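Uncharacterized conserved protein YiiM (Geobacillus stearothermophilus, PDB 5YHH) is a MOSC-domain protein of the hydroxylaminopurine-resistance family, probably an oxidoreductase that binds a molybdenum cofactor. Local coordinates at residues S206-E209 with T210-R214. Numbering follows the deposited sequence.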
loop_
_atom_site.group_PDB
_atom_site.type_symbol
_atom_site.label_atom_id
_atom_site.label_comp_id
_atom_site.label_asym_id
_atom_site.label_seq_id
_atom_site.Cartn_x
_atom_site.Cartn_y
_atom_site.Cartn_z
ATOM N N SER A 206 7.408 1.350 -12.215
ATOM C CA SER A 206 7.912 -0.028 -12.160
ATOM C C SER A 206 6.844 -1.073 -12.552
ATOM O O SER A 206 7.135 -1.991 -13.310
ATOM C CB SER A 206 8.505 -0.334 -10.775
ATOM O OG SER A 206 7.508 -0.427 -9.763
ATOM N N TRP A 207 5.609 -0.916 -12.068
ATOM C CA TRP A 207 4.513 -1.820 -12.461
ATOM C C TRP A 207 4.211 -1.711 -13.951
ATOM O O TRP A 207 3.946 -2.735 -14.603
ATOM C CB TRP A 207 3.232 -1.582 -11.633
ATOM C CG TRP A 207 3.340 -2.248 -10.329
ATOM C CD1 TRP A 207 4.283 -2.005 -9.383
ATOM C CD2 TRP A 207 2.526 -3.314 -9.826
ATOM N NE1 TRP A 207 4.111 -2.834 -8.313
ATOM C CE2 TRP A 207 3.039 -3.658 -8.555
ATOM C CE3 TRP A 207 1.410 -3.992 -10.305
ATOM C CZ2 TRP A 207 2.471 -4.659 -7.760
ATOM C CZ3 TRP A 207 0.842 -4.999 -9.512
ATOM C CH2 TRP A 207 1.386 -5.333 -8.263
ATOM N N ARG A 208 4.244 -0.482 -14.477
ATOM C CA ARG A 208 4.077 -0.243 -15.924
ATOM C C ARG A 208 5.127 -1.040 -16.700
ATOM O O ARG A 208 4.799 -1.767 -17.636
ATOM C CB ARG A 208 4.154 1.262 -16.256
ATOM C CG ARG A 208 4.797 1.657 -17.614
ATOM C CD ARG A 208 4.567 3.155 -17.931
ATOM N NE ARG A 208 3.125 3.395 -17.858
ATOM C CZ ARG A 208 2.472 4.010 -16.867
ATOM N NH1 ARG A 208 3.110 4.550 -15.827
ATOM N NH2 ARG A 208 1.148 4.098 -16.930
ATOM N N GLU A 209 6.379 -0.909 -16.279
ATOM C CA GLU A 209 7.497 -1.577 -16.955
ATOM C C GLU A 209 7.289 -3.091 -16.976
ATOM O O GLU A 209 7.384 -3.724 -18.025
ATOM C CB GLU A 209 8.834 -1.217 -16.288
ATOM C CG GLU A 209 9.238 0.240 -16.523
ATOM C CD GLU A 209 10.549 0.629 -15.854
ATOM O OE1 GLU A 209 11.384 -0.275 -15.564
ATOM O OE2 GLU A 209 10.747 1.853 -15.650
ATOM N N THR A 210 6.958 -3.653 -15.816
ATOM C CA THR A 210 6.712 -5.083 -15.692
ATOM C C THR A 210 5.609 -5.579 -16.635
ATOM O O THR A 210 5.751 -6.641 -17.249
ATOM C CB THR A 210 6.393 -5.449 -14.233
ATOM O OG1 THR A 210 7.528 -5.117 -13.427
ATOM C CG2 THR A 210 6.076 -6.935 -14.087
ATOM N N PHE A 211 4.526 -4.812 -16.755
ATOM C CA PHE A 211 3.429 -5.164 -17.661
ATOM C C PHE A 211 3.849 -4.986 -19.133
ATOM O O PHE A 211 3.288 -5.633 -20.027
ATOM C CB PHE A 211 2.179 -4.315 -17.384
ATOM C CG PHE A 211 1.389 -4.724 -16.149
ATOM C CD1 PHE A 211 1.028 -6.034 -15.925
ATOM C CD2 PHE A 211 0.962 -3.764 -15.240
ATOM C CE1 PHE A 211 0.287 -6.371 -14.810
ATOM C CE2 PHE A 211 0.213 -4.108 -14.129
ATOM C CZ PHE A 211 -0.119 -5.398 -13.920
ATOM N N GLN A 212 4.819 -4.099 -19.377
ATOM C CA GLN A 212 5.409 -3.913 -20.712
ATOM C C GLN A 212 6.520 -4.925 -21.080
ATOM O O GLN A 212 6.692 -5.241 -22.268
ATOM C CB GLN A 212 5.931 -2.482 -20.852
ATOM C CG GLN A 212 4.816 -1.432 -20.885
ATOM C CD GLN A 212 5.351 -0.003 -20.985
ATOM O OE1 GLN A 212 6.523 0.263 -20.695
ATOM N NE2 GLN A 212 4.490 0.920 -21.404
ATOM N N LYS A 213 7.271 -5.430 -20.093
ATOM C CA LYS A 213 8.209 -6.549 -20.333
ATOM C C LYS A 213 7.373 -7.795 -20.634
ATOM O O LYS A 213 7.524 -8.388 -21.690
ATOM C CB LYS A 213 9.155 -6.858 -19.158
ATOM C CG LYS A 213 9.812 -5.697 -18.421
ATOM C CD LYS A 213 10.748 -4.857 -19.282
ATOM C CE LYS A 213 11.790 -4.131 -18.412
ATOM N NZ LYS A 213 12.072 -2.746 -18.873
ATOM N N ARG A 214 6.477 -8.188 -19.720
ATOM C CA ARG A 214 5.395 -9.109 -20.108
ATOM C C ARG A 214 4.681 -8.340 -21.206
ATOM O O ARG A 214 4.772 -7.122 -21.213
ATOM C CB ARG A 214 4.408 -9.367 -18.978
ATOM C CG ARG A 214 4.993 -9.891 -17.694
ATOM C CD ARG A 214 3.910 -9.911 -16.616
ATOM N NE ARG A 214 4.459 -10.128 -15.290
ATOM C CZ ARG A 214 3.722 -10.304 -14.193
ATOM N NH1 ARG A 214 2.392 -10.305 -14.256
ATOM N NH2 ARG A 214 4.322 -10.482 -13.020
#
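Ser206 O takes two donors from Thr210: the amide N at 3.0 Å, nearly straight at 168°, and the hydroxyl OG1 at 3.2 Å. They arrive from opposite faces of the carbonyl plane, OG1 being brought back over the preceding turn by a chi1 of -62° that sets it beside its own backbone N. At the next residue, Trp207 O accepts from Phe211 N, and the two rings meet obliquely: Phe211 CE2 reaches the indole edge at CE3 (4.0 Å), near the indole plane. Both side chains are buried; Trp207 also stacks on Tyr184 of helix 177-185, while Phe211 packs on Met194 and Ile197 of helix 191-199. The Arg208 chain runs beside Gln212, pointing the same way, and its CG lies 3.8 Å from Gln212 OE1, a van der Waals contact of a methylene with the amide. The guanidinium is turned 70° from that amide and bonds instead through NH2 to the carbonyls of Ala198 and His200. Glu209 O accepts from Lys213 N at 2.7 Å, continuing the helical bonding. Their side chains run together, yet OE1 and NZ stay 4.2 Å apart, too far for a salt bridge. The last helix of the YiiM-like three-helix domain is thus amphipathic: its aromatic face joins the two preceding helices, and the exposed Glu209-Lys213 pair probably contributes only a modest electrostatic attraction.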